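Side-chain contacts in V-type ATP synthase alpha chain (PDB 5BN3), which belongs to the alpha/beta family of rotary ATP synthase subunits and holds adenosine-5'-diphosphate in a P-loop nucleotide-binding domain: residues I144-N149 with K174-Y179; P118-K121 with T125-G128; K65-E70 with D81-P86; S297-A302 with L350-E355; Y44-E49 with P183-R188. All blocks are in the same frame, centred on the assembly; numbering follows the deposited sequence.

Contact 1 of 5, residues I144-N149 with K174-Y179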
# COMPACT_ATOMS: atom_id res chain seq x y z
N ILE A 144 39.74 20.09 -33.38
CA ILE A 144 38.66 20.68 -34.15
C ILE A 144 38.17 19.66 -35.18
O ILE A 144 38.81 19.45 -36.21
CB ILE A 144 39.11 21.98 -34.85
CG1 ILE A 144 39.80 22.90 -33.85
CG2 ILE A 144 37.92 22.67 -35.50
CD1 ILE A 144 38.94 23.27 -32.64
N ILE A 145 37.05 19.02 -34.88
CA ILE A 145 36.46 18.05 -35.78
C ILE A 145 35.34 18.69 -36.58
O ILE A 145 34.46 19.35 -36.02
CB ILE A 145 35.95 16.80 -35.02
CG1 ILE A 145 35.06 17.21 -33.85
CG2 ILE A 145 37.12 15.96 -34.53
CD1 ILE A 145 34.41 16.03 -33.14
N VAL A 146 35.39 18.53 -37.90
CA VAL A 146 34.37 19.08 -38.77
C VAL A 146 33.05 18.35 -38.53
O VAL A 146 33.06 17.18 -38.14
CB VAL A 146 34.78 18.98 -40.26
CG1 VAL A 146 36.07 19.74 -40.50
CG2 VAL A 146 34.95 17.53 -40.67
N PRO A 147 31.92 19.05 -38.72
CA PRO A 147 30.61 18.43 -38.49
C PRO A 147 30.43 17.15 -39.30
O PRO A 147 31.01 17.04 -40.38
CB PRO A 147 29.63 19.49 -38.99
CG PRO A 147 30.36 20.78 -38.84
CD PRO A 147 31.80 20.46 -39.12
N PRO A 148 29.66 16.19 -38.77
CA PRO A 148 29.44 14.90 -39.45
C PRO A 148 28.90 15.05 -40.88
O PRO A 148 29.13 14.15 -41.69
CB PRO A 148 28.39 14.22 -38.57
CG PRO A 148 28.64 14.77 -37.20
CD PRO A 148 29.07 16.20 -37.42
N ASN A 149 28.22 16.15 -41.17
CA ASN A 149 27.63 16.34 -42.50
C ASN A 149 28.48 17.06 -43.54
O ASN A 149 28.09 17.17 -44.70
CB ASN A 149 26.23 16.98 -42.39
CG ASN A 149 26.28 18.43 -41.91
OD1 ASN A 149 27.35 19.02 -41.74
ND2 ASN A 149 25.11 19.01 -41.70
N LYS A 174 31.82 26.19 -48.43
CA LYS A 174 31.20 26.35 -47.12
C LYS A 174 32.23 26.67 -46.04
O LYS A 174 33.21 25.95 -45.87
CB LYS A 174 30.40 25.10 -46.73
CG LYS A 174 29.41 25.32 -45.59
CD LYS A 174 29.83 24.62 -44.31
CE LYS A 174 28.94 25.02 -43.14
NZ LYS A 174 27.50 24.77 -43.40
N PRO A 175 32.00 27.76 -45.30
CA PRO A 175 32.88 28.20 -44.21
C PRO A 175 32.90 27.22 -43.03
O PRO A 175 31.84 26.75 -42.60
CB PRO A 175 32.26 29.53 -43.77
CG PRO A 175 31.45 29.99 -44.95
CD PRO A 175 30.92 28.73 -45.55
N ILE A 176 34.09 26.93 -42.52
CA ILE A 176 34.25 26.08 -41.34
C ILE A 176 34.69 26.95 -40.17
O ILE A 176 35.59 27.77 -40.31
CB ILE A 176 35.28 24.96 -41.59
CG1 ILE A 176 34.87 24.10 -42.78
CG2 ILE A 176 35.47 24.11 -40.33
CD1 ILE A 176 33.50 23.47 -42.65
N LYS A 177 34.06 26.77 -39.01
CA LYS A 177 34.45 27.50 -37.81
C LYS A 177 35.20 26.61 -36.83
O LYS A 177 35.42 25.43 -37.11
CB LYS A 177 33.22 28.10 -37.11
CG LYS A 177 32.79 29.46 -37.64
CD LYS A 177 32.17 29.37 -39.02
CE LYS A 177 31.81 30.76 -39.54
NZ LYS A 177 30.95 31.52 -38.59
N LEU A 178 35.60 27.18 -35.70
CA LEU A 178 36.22 26.42 -34.62
C LEU A 178 35.15 25.68 -33.83
O LEU A 178 35.45 24.84 -32.98
CB LEU A 178 37.01 27.34 -33.70
CG LEU A 178 38.34 27.88 -34.24
CD1 LEU A 178 38.94 28.91 -33.29
CD2 LEU A 178 39.31 26.74 -34.45
N TYR A 179 33.89 26.00 -34.12
CA TYR A 179 32.76 25.38 -33.44
C TYR A 179 31.65 25.00 -34.41
O TYR A 179 31.57 25.54 -35.52
CB TYR A 179 32.18 26.33 -32.39
CG TYR A 179 31.23 27.37 -32.94
CD1 TYR A 179 31.70 28.53 -33.54
CD2 TYR A 179 29.86 27.19 -32.86
CE1 TYR A 179 30.84 29.48 -34.04
CE2 TYR A 179 28.98 28.14 -33.36
CZ TYR A 179 29.48 29.28 -33.95
OH TYR A 179 28.61 30.22 -34.44
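Ile176 sends its CB toward Val146, and the methyl branches of the two meet: CG2 of Ile176 lies 4.4 Å from CG1 of Val146, a light touch between buried aliphatic groups. The backbone of Ile176 is meanwhile bonded to Ile168, on the far side of a short hairpin. Lys177 takes part through its backbone. Its carbonyl O stands 4.1 Å from CG2 of Ile144, while its side chain turns away and carries NZ to the carbonyl O of Glu165. The two segments come from different sheets of the barrel-sandwich domain: strand 140-145 borders one antiparallel four-stranded sheet and strand 174-176 the other, so the contact joins the two sheets at or just beyond edge strands. Leu178 brings the closest packing. Its CD2 is 3.9 Å from CG1 of Ile144 and equally near the CD1 methyl at the end of the same branch, and the two side chains run across each other at a slant. Ile144 can offer that branch because CG1 lies opposite its own carbonyl carbon (chi1 -49°), which turns CG1 and CD1 toward Leu178 and leaves CG2 beside the peptide of Lys177. CD1 of Ile144 also comes within 3.8 Å of the carbonyl O of Leu178. Phe116 and Val135 of the first sheet pack against both residues, and Trp114 adds its side chain to Leu178.

Contact 2 of 5, residues P118-K121 with T125-G128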
# COMPACT_ATOMS: atom_id res chain seq x y z
N PRO A 118 46.54 23.94 -38.03
CA PRO A 118 45.90 23.03 -38.99
C PRO A 118 46.60 21.68 -39.08
O PRO A 118 47.80 21.59 -38.84
CB PRO A 118 46.03 23.78 -40.33
CG PRO A 118 47.23 24.64 -40.16
CD PRO A 118 47.23 25.06 -38.71
N LYS A 119 45.84 20.64 -39.40
CA LYS A 119 46.41 19.31 -39.57
C LYS A 119 46.13 18.80 -40.97
O LYS A 119 46.48 17.67 -41.32
CB LYS A 119 45.83 18.34 -38.53
CG LYS A 119 46.34 18.60 -37.12
CD LYS A 119 47.86 18.60 -37.09
CE LYS A 119 48.40 18.72 -35.67
NZ LYS A 119 49.89 18.63 -35.64
N LYS A 120 45.50 19.65 -41.77
CA LYS A 120 45.22 19.33 -43.16
C LYS A 120 45.81 20.41 -44.06
O LYS A 120 46.05 21.54 -43.61
CB LYS A 120 43.72 19.22 -43.40
CG LYS A 120 43.00 18.24 -42.50
CD LYS A 120 43.49 16.82 -42.70
CE LYS A 120 42.47 15.98 -43.45
NZ LYS A 120 42.48 14.56 -43.00
N LYS A 121 46.05 20.07 -45.32
CA LYS A 121 46.57 21.04 -46.28
C LYS A 121 45.49 21.42 -47.28
O LYS A 121 44.49 20.72 -47.42
CB LYS A 121 47.78 20.47 -47.02
CG LYS A 121 48.98 20.20 -46.14
CD LYS A 121 50.13 19.62 -46.94
CE LYS A 121 51.37 19.40 -46.08
NZ LYS A 121 52.48 18.83 -46.89
N THR A 125 41.16 16.26 -49.32
CA THR A 125 39.75 15.93 -49.24
C THR A 125 39.40 15.61 -47.79
O THR A 125 40.17 14.94 -47.09
CB THR A 125 39.39 14.73 -50.15
OG1 THR A 125 39.93 14.95 -51.46
CG2 THR A 125 37.88 14.57 -50.25
N ILE A 126 38.26 16.11 -47.33
CA ILE A 126 37.86 15.93 -45.94
C ILE A 126 36.47 15.30 -45.85
O ILE A 126 35.61 15.55 -46.70
CB ILE A 126 37.93 17.27 -45.15
CG1 ILE A 126 38.21 17.03 -43.67
CG2 ILE A 126 36.68 18.12 -45.36
CD1 ILE A 126 38.37 18.31 -42.87
N LYS A 127 36.26 14.45 -44.84
CA LYS A 127 34.94 13.87 -44.60
C LYS A 127 34.47 14.17 -43.17
O LYS A 127 35.26 14.63 -42.35
CB LYS A 127 34.91 12.37 -44.89
CG LYS A 127 36.00 11.56 -44.20
CD LYS A 127 36.08 10.13 -44.72
CE LYS A 127 35.30 9.16 -43.84
NZ LYS A 127 35.38 7.76 -44.35
N GLY A 128 33.19 13.91 -42.90
CA GLY A 128 32.60 14.24 -41.61
C GLY A 128 33.35 13.66 -40.42
O GLY A 128 33.73 12.49 -40.42
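Two successive bends, chi1 -55° and chi2 -62°, kink the Lys120 chain, and chi3 near -106° then brings CE to the start of strand 125-126. There CE lies 4.4 Å from CG1 of Ile126 and equally far from the carbonyl O of Thr125. Ile126 answers with its CB pointing toward the lysine, and its CG1 branch is the part that meets the methylene. Thr125 turns its own side chain away, so its share in the contact is backbone. The touch is therefore one of a lysine's aliphatic portion laid loosely against a buried isoleucine and a peptide carbonyl, with distances at the outer limit of packing. Lys120 remains partly exposed, whereas Ile126 faces inward and reaches Val146. The turn between the segments is tied by a hydrogen bond from the backbone N of Lys121 to OD2 of Asp124. In the barrel-sandwich domain this loop carries the chain from one sheet to the other: strand 114-118 precedes it, and Lys119 just beyond that strand keeps a backbone bond to Ile132; strand 125-126, bonded through Ile126 to Gly152, follows, with Lys120 also touching Ile154 of strand 152-157.

Contact 3 of 5, residues K65-E70 with D81-P86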
# COMPACT_ATOMS: atom_id res chain seq x y z
N LYS A 65 14.31 26.16 -35.58
CA LYS A 65 15.44 25.34 -35.20
C LYS A 65 15.18 24.54 -33.94
O LYS A 65 14.36 24.93 -33.11
N PRO A 66 15.88 23.41 -33.80
CA PRO A 66 15.76 22.59 -32.59
C PRO A 66 16.70 23.09 -31.50
O PRO A 66 17.47 24.03 -31.74
CB PRO A 66 16.21 21.21 -33.07
CG PRO A 66 17.19 21.50 -34.15
CD PRO A 66 16.71 22.76 -34.83
N LEU A 67 16.64 22.47 -30.32
CA LEU A 67 17.49 22.87 -29.20
C LEU A 67 18.91 22.38 -29.43
O LEU A 67 19.15 21.18 -29.55
CB LEU A 67 16.92 22.31 -27.90
CG LEU A 67 17.23 23.04 -26.59
CD1 LEU A 67 16.83 24.49 -26.70
CD2 LEU A 67 16.50 22.39 -25.42
N THR A 68 19.86 23.32 -29.49
CA THR A 68 21.25 22.98 -29.81
C THR A 68 22.25 23.45 -28.76
O THR A 68 21.94 24.27 -27.90
CB THR A 68 21.67 23.57 -31.17
OG1 THR A 68 21.71 25.00 -31.09
CG2 THR A 68 20.69 23.16 -32.27
N ILE A 69 23.47 22.92 -28.86
CA ILE A 69 24.59 23.38 -28.05
C ILE A 69 25.78 23.70 -28.96
O ILE A 69 26.02 22.99 -29.94
CB ILE A 69 25.00 22.32 -27.00
CG1 ILE A 69 26.20 22.80 -26.18
CG2 ILE A 69 25.32 20.99 -27.66
CD1 ILE A 69 25.95 24.07 -25.41
N GLU A 70 26.49 24.77 -28.64
CA GLU A 70 27.71 25.11 -29.38
C GLU A 70 28.86 24.24 -28.90
O GLU A 70 29.18 24.21 -27.71
CB GLU A 70 28.06 26.59 -29.20
CG GLU A 70 27.11 27.55 -29.91
CD GLU A 70 27.40 29.00 -29.59
OE1 GLU A 70 28.37 29.27 -28.85
OE2 GLU A 70 26.65 29.88 -30.07
N ASP A 81 24.52 26.84 -17.43
CA ASP A 81 23.22 26.39 -16.95
C ASP A 81 22.69 25.26 -17.84
O ASP A 81 23.39 24.82 -18.75
CB ASP A 81 22.22 27.55 -16.83
CG ASP A 81 21.73 28.06 -18.18
OD1 ASP A 81 22.29 27.68 -19.23
OD2 ASP A 81 20.78 28.88 -18.19
N GLY A 82 21.47 24.80 -17.57
CA GLY A 82 20.90 23.69 -18.32
C GLY A 82 20.76 23.93 -19.81
O GLY A 82 20.68 22.98 -20.59
N LEU A 83 20.71 25.20 -20.21
CA LEU A 83 20.55 25.55 -21.61
C LEU A 83 21.88 25.92 -22.27
O LEU A 83 21.92 26.31 -23.44
CB LEU A 83 19.54 26.70 -21.77
CG LEU A 83 18.08 26.38 -21.47
CD1 LEU A 83 17.20 27.62 -21.61
CD2 LEU A 83 17.58 25.28 -22.39
N GLY A 84 22.97 25.79 -21.53
CA GLY A 84 24.29 26.09 -22.06
C GLY A 84 24.67 27.55 -21.97
O GLY A 84 25.55 28.02 -22.69
N ARG A 85 24.00 28.28 -21.08
CA ARG A 85 24.31 29.69 -20.87
C ARG A 85 25.37 29.84 -19.79
O ARG A 85 25.24 29.29 -18.70
CB ARG A 85 23.04 30.47 -20.52
CG ARG A 85 21.97 30.39 -21.61
CD ARG A 85 20.71 31.17 -21.24
NE ARG A 85 19.93 30.52 -20.19
CZ ARG A 85 18.75 30.95 -19.76
NH1 ARG A 85 18.19 32.03 -20.29
NH2 ARG A 85 18.11 30.29 -18.79
N PRO A 86 26.44 30.59 -20.09
CA PRO A 86 27.57 30.73 -19.16
C PRO A 86 27.21 31.59 -17.95
O PRO A 86 26.86 32.76 -18.10
CB PRO A 86 28.64 31.43 -20.01
CG PRO A 86 27.86 32.19 -21.04
CD PRO A 86 26.64 31.37 -21.33
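Ile69 presses its CD1 methyl onto the backbone of Gly84, 4.2 Å from CA, and both residues are buried, with no space for a CB between them. With chi2 at 61° the ethyl branch of Ile69 bends toward the turn, where a residue without a side chain lets the methyl lie directly against the main chain. Leu300 and Thr303 of helix 293-309 also pack on Ile69. The other half is more open, Leu67 and Leu83 both being partly exposed: CD2 of Leu67 and CD2 of Leu83 meet methyl to methyl at 4.3 Å, with Tyr48 and Ile32 also touching Leu83. Polar bonds stay within segment 81-86 and fix the shape of the surface that Ile69 meets. OD1 of Asp81 accepts the backbone N of Arg85 at 2.6 Å and, weakly, that of Leu83. OD2 uses its syn lone pair for a salt bridge to NE of Arg85, 2.7 Å long. CD1 of Leu83 sits 3.9 Å above one face of that guanidinium, near its rim, and NH1 carries on to Glu49. Backbone N of Gly84 closes the turn on the carbonyl O of Asp81. This is a type I beta turn, with Gly84 in the left-handed region beyond its central residues, braced by the aspartate that opens it; it leads from strand 79-80 of the nucleotide-binding sheet into helix 87-94.

Contact 4 of 5, residues S297-A302 with L350-E355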
# COMPACT_ATOMS: atom_id res chain seq x y z
N SER A 297 19.60 19.85 -19.35
CA SER A 297 20.95 19.68 -18.80
C SER A 297 21.49 18.27 -19.01
O SER A 297 22.69 18.08 -19.21
CB SER A 297 20.96 20.03 -17.31
OG SER A 297 20.28 19.05 -16.55
N ILE A 298 20.61 17.28 -18.96
CA ILE A 298 20.99 15.88 -19.16
C ILE A 298 21.42 15.61 -20.60
O ILE A 298 22.47 15.02 -20.85
CB ILE A 298 19.82 14.93 -18.79
CG1 ILE A 298 19.61 14.91 -17.27
CG2 ILE A 298 20.09 13.53 -19.30
CD1 ILE A 298 20.77 14.30 -16.49
N TYR A 299 20.59 16.03 -21.56
CA TYR A 299 20.91 15.86 -22.97
C TYR A 299 22.11 16.71 -23.38
O TYR A 299 22.91 16.30 -24.22
CB TYR A 299 19.70 16.20 -23.84
CG TYR A 299 18.58 15.19 -23.74
CD1 TYR A 299 17.67 15.23 -22.70
CD2 TYR A 299 18.43 14.19 -24.70
CE1 TYR A 299 16.65 14.31 -22.60
CE2 TYR A 299 17.41 13.26 -24.61
CZ TYR A 299 16.52 13.32 -23.55
OH TYR A 299 15.50 12.41 -23.46
N LEU A 300 22.23 17.88 -22.77
CA LEU A 300 23.33 18.80 -23.05
C LEU A 300 24.67 18.19 -22.67
O LEU A 300 25.62 18.20 -23.46
CB LEU A 300 23.14 20.10 -22.26
CG LEU A 300 24.12 21.22 -22.59
CD1 LEU A 300 23.54 22.07 -23.69
CD2 LEU A 300 24.46 22.06 -21.37
N GLY A 301 24.75 17.66 -21.45
CA GLY A 301 25.98 17.07 -20.95
C GLY A 301 26.37 15.82 -21.71
O GLY A 301 27.56 15.56 -21.93
N ALA A 302 25.38 15.04 -22.12
CA ALA A 302 25.62 13.85 -22.91
C ALA A 302 26.19 14.23 -24.28
O ALA A 302 27.12 13.60 -24.77
CB ALA A 302 24.35 13.05 -23.07
N LEU A 350 11.18 4.54 -18.76
CA LEU A 350 12.29 3.66 -19.13
C LEU A 350 12.92 4.05 -20.46
O LEU A 350 14.14 4.07 -20.60
CB LEU A 350 11.83 2.20 -19.17
CG LEU A 350 12.88 1.18 -19.62
CD1 LEU A 350 14.03 1.11 -18.63
CD2 LEU A 350 12.26 -0.19 -19.82
N ARG A 351 12.07 4.37 -21.44
CA ARG A 351 12.54 4.76 -22.77
C ARG A 351 13.33 6.06 -22.71
O ARG A 351 14.35 6.21 -23.38
CB ARG A 351 11.34 4.92 -23.71
CG ARG A 351 11.70 5.12 -25.18
CD ARG A 351 10.45 5.38 -26.02
NE ARG A 351 9.86 6.69 -25.74
CZ ARG A 351 8.58 6.98 -25.92
NH1 ARG A 351 7.75 6.06 -26.37
NH2 ARG A 351 8.13 8.20 -25.63
N LYS A 352 12.86 7.00 -21.89
CA LYS A 352 13.53 8.29 -21.72
C LYS A 352 14.89 8.13 -21.06
O LYS A 352 15.88 8.72 -21.50
CB LYS A 352 12.66 9.25 -20.91
CG LYS A 352 11.45 9.80 -21.66
CD LYS A 352 11.88 10.75 -22.77
CE LYS A 352 10.68 11.37 -23.47
NZ LYS A 352 11.08 12.44 -24.43
N LEU A 353 14.94 7.33 -20.00
CA LEU A 353 16.20 7.02 -19.32
C LEU A 353 17.19 6.37 -20.29
O LEU A 353 18.39 6.65 -20.25
CB LEU A 353 15.96 6.10 -18.12
CG LEU A 353 15.27 6.73 -16.90
CD1 LEU A 353 14.95 5.67 -15.87
CD2 LEU A 353 16.15 7.80 -16.29
N ALA A 354 16.67 5.51 -21.16
CA ALA A 354 17.50 4.83 -22.14
C ALA A 354 18.14 5.81 -23.13
O ALA A 354 19.27 5.60 -23.56
CB ALA A 354 16.69 3.79 -22.88
N GLU A 355 17.42 6.87 -23.48
CA GLU A 355 17.96 7.89 -24.38
C GLU A 355 19.22 8.54 -23.81
O GLU A 355 20.05 9.05 -24.55
CB GLU A 355 16.90 8.96 -24.68
CG GLU A 355 15.76 8.49 -25.57
CD GLU A 355 14.72 9.57 -25.81
OE1 GLU A 355 14.96 10.74 -25.43
OE2 GLU A 355 13.65 9.24 -26.37
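Tyr299 spans the gap between two helices and gives its phenol proton to OE1 of Glu355, 2.6 Å from OH. The carboxylate oxygen approaches the ring at its edge, in the ring plane. Tyr299 in turn meets OE1 on the anti side, 27° out of the carboxylate plane, and the two flat groups are turned 69° apart. Glu355 reaches the phenol with CG opposite its carbonyl carbon and the chain straight beyond it (chi2 178°). CB of the same glutamate is 3.9 Å from OH, so the hydroxyl lies alongside the side chain as well as at its end. One turn earlier in that helix, Lys352 bends at chi2 and lays CD 4.0 Å from the same OH. Helix 293-309 is the helical link of a beta-alpha-beta crossover in the P-loop domain, between parallel strands 280-285 and 314-320, and helix 349-357 stands beside it. The guanidinium of Arg185 makes a cation-pi contact with the tyrosine ring, which the nearby carboxylate would probably make more electron-rich. Farther along, Leu300 faces the other way, toward Ile69, while Ala302 packs on Arg359, which also touches Tyr299. Beyond helix 349-357 lies the chain of NEQ263: Asp193 of that chain packs on Glu355, and Glu237 of that chain forms a salt bridge with Arg351.

Contact 5 of 5, residues Y44-E49 with P183-R188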
# COMPACT_ATOMS: atom_id res chain seq x y z
N TYR A 44 1.85 22.31 -27.83
CA TYR A 44 2.18 22.13 -26.42
C TYR A 44 3.67 22.40 -26.22
O TYR A 44 4.52 21.73 -26.81
CB TYR A 44 1.78 20.73 -25.95
CG TYR A 44 0.28 20.53 -25.98
CD1 TYR A 44 -0.38 20.19 -27.16
CD2 TYR A 44 -0.49 20.69 -24.83
CE1 TYR A 44 -1.75 20.01 -27.19
CE2 TYR A 44 -1.86 20.51 -24.86
CZ TYR A 44 -2.49 20.17 -26.04
OH TYR A 44 -3.85 20.00 -26.07
N ILE A 45 3.96 23.39 -25.40
CA ILE A 45 5.32 23.91 -25.27
C ILE A 45 5.81 23.81 -23.83
O ILE A 45 5.15 24.29 -22.91
CB ILE A 45 5.36 25.39 -25.69
CG1 ILE A 45 4.93 25.53 -27.16
CG2 ILE A 45 6.74 25.98 -25.48
CD1 ILE A 45 4.36 26.89 -27.50
N GLN A 46 6.96 23.17 -23.63
CA GLN A 46 7.60 23.22 -22.32
C GLN A 46 8.58 24.38 -22.27
O GLN A 46 9.46 24.52 -23.13
CB GLN A 46 8.23 21.88 -21.92
CG GLN A 46 9.46 21.44 -22.71
CD GLN A 46 9.94 20.06 -22.29
OE1 GLN A 46 9.14 19.18 -21.98
NE2 GLN A 46 11.26 19.87 -22.27
N VAL A 47 8.40 25.24 -21.26
CA VAL A 47 9.17 26.47 -21.14
C VAL A 47 10.33 26.28 -20.18
O VAL A 47 10.15 25.76 -19.08
CB VAL A 47 8.26 27.62 -20.66
CG1 VAL A 47 9.04 28.92 -20.60
CG2 VAL A 47 7.08 27.77 -21.59
N TYR A 48 11.52 26.70 -20.60
CA TYR A 48 12.73 26.51 -19.81
C TYR A 48 13.02 27.71 -18.91
O TYR A 48 14.16 27.97 -18.53
CB TYR A 48 13.92 26.21 -20.72
CG TYR A 48 13.74 24.94 -21.51
CD1 TYR A 48 13.99 23.71 -20.93
CD2 TYR A 48 13.31 24.98 -22.83
CE1 TYR A 48 13.81 22.54 -21.64
CE2 TYR A 48 13.14 23.81 -23.55
CZ TYR A 48 13.39 22.60 -22.95
OH TYR A 48 13.21 21.44 -23.66
N GLU A 49 11.97 28.45 -18.57
CA GLU A 49 12.06 29.57 -17.66
C GLU A 49 10.77 29.67 -16.86
O GLU A 49 9.79 29.00 -17.18
CB GLU A 49 12.34 30.87 -18.42
CG GLU A 49 13.75 31.40 -18.25
CD GLU A 49 14.42 31.77 -19.57
OE1 GLU A 49 13.81 31.53 -20.63
OE2 GLU A 49 15.55 32.29 -19.53
N PRO A 183 22.03 19.41 -32.27
CA PRO A 183 20.79 19.18 -31.51
C PRO A 183 21.05 18.21 -30.35
O PRO A 183 21.46 17.08 -30.59
CB PRO A 183 19.86 18.53 -32.54
CG PRO A 183 20.45 18.88 -33.88
CD PRO A 183 21.93 18.92 -33.65
N ILE A 184 20.79 18.65 -29.12
CA ILE A 184 21.11 17.85 -27.94
C ILE A 184 20.29 16.56 -27.81
O ILE A 184 20.71 15.62 -27.14
CB ILE A 184 20.99 18.67 -26.64
CG1 ILE A 184 19.56 19.20 -26.46
CG2 ILE A 184 21.99 19.81 -26.63
CD1 ILE A 184 19.35 19.94 -25.15
N ARG A 185 19.12 16.52 -28.44
CA ARG A 185 18.26 15.34 -28.38
C ARG A 185 18.69 14.27 -29.39
O ARG A 185 18.12 13.18 -29.43
CB ARG A 185 16.79 15.71 -28.62
CG ARG A 185 16.18 16.55 -27.52
CD ARG A 185 14.68 16.73 -27.73
NE ARG A 185 14.10 17.59 -26.71
CZ ARG A 185 13.68 17.16 -25.52
NH1 ARG A 185 13.79 15.87 -25.21
NH2 ARG A 185 13.16 18.01 -24.65
N LYS A 186 19.69 14.60 -30.20
CA LYS A 186 20.13 13.71 -31.26
C LYS A 186 21.52 13.15 -30.94
O LYS A 186 22.48 13.92 -30.81
CB LYS A 186 20.17 14.47 -32.59
CG LYS A 186 20.55 13.63 -33.80
CD LYS A 186 20.46 14.48 -35.06
CE LYS A 186 20.88 13.69 -36.29
NZ LYS A 186 20.85 14.54 -37.52
N PRO A 187 21.62 11.82 -30.81
CA PRO A 187 22.90 11.17 -30.52
C PRO A 187 23.91 11.42 -31.63
O PRO A 187 23.54 11.33 -32.81
CB PRO A 187 22.54 9.68 -30.47
CG PRO A 187 21.07 9.66 -30.17
CD PRO A 187 20.50 10.86 -30.85
N ARG A 188 25.15 11.72 -31.28
CA ARG A 188 26.18 11.97 -32.29
C ARG A 188 26.68 10.66 -32.90
O ARG A 188 27.00 9.71 -32.18
CB ARG A 188 27.34 12.78 -31.70
CG ARG A 188 26.95 14.23 -31.37
CD ARG A 188 28.09 15.00 -30.73
NE ARG A 188 29.30 15.03 -31.56
CZ ARG A 188 29.51 15.89 -32.55
NH1 ARG A 188 28.59 16.80 -32.86
NH2 ARG A 188 30.63 15.84 -33.24
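Arg185 points across to Gln46 of strand 42-47 and Tyr48 just after it, and its side chain can be followed from root to end. CB is directed toward segment 44-49, and CG and CD continue in an extended line (chi2 -173°) that bridges much of the 14.6 Å between CA of Arg185 and CA of Gln46. Neither of these carbons touches the barrel segment. NE forms a salt bridge with OE2 of Glu34, on the strand next to 42-47. NH2 alone reaches the segment: it stands 3.6 Å from NE2 of Gln46, which lies at the guanidinium edge in its plane, and equally far from OH of Tyr48. Neither approach is a hydrogen bond. The amide and guanidinium come from opposite directions with their planes 64° apart. NH2 has its own salt bridge, to OE1 of Glu295, and the guanidinium makes a cation-pi contact with the Tyr299 ring. NE2 of Gln46 donates to OH of Tyr48 over 2.9 Å, with the hydroxyl tilted slightly from the amide plane. That OH is also hydrogen-bonded to OE1 of Glu34. One carboxylate thus ties both sides, so the N-terminal beta-barrel domain is joined to the turn at 183-186 through Glu34 more than by direct bonds. With Glu34 and Glu295 both bound to it, the guanidinium charge is probably well balanced, although NH2 faces the N-H donor NE2 of Gln46.

How the contacts relate
Contacts 1 and 2 belong to the barrel-sandwich domain and meet where Val146 packs on Ile126; contact 1 is part of its buried apolar packing, whereas contact 2 rests on a partly exposed lysine in the connecting loop. Contacts 3, 4 and 5 cluster around helix 293-309, where the barrel, the linking segments and the nucleotide-binding domain come together. Ile184 of contact 5 touches Ile69 of contact 3 and Leu300 of contact 4, and Arg85 joins Glu49 by a salt bridge. Chemistry shifts accordingly: aliphatic packing in contact 1, methyl-on-backbone packing beside a charged turn in contact 3, and charged, amide and hydroxyl groups in contacts 4 and 5. Contact 4 alone borders another chain.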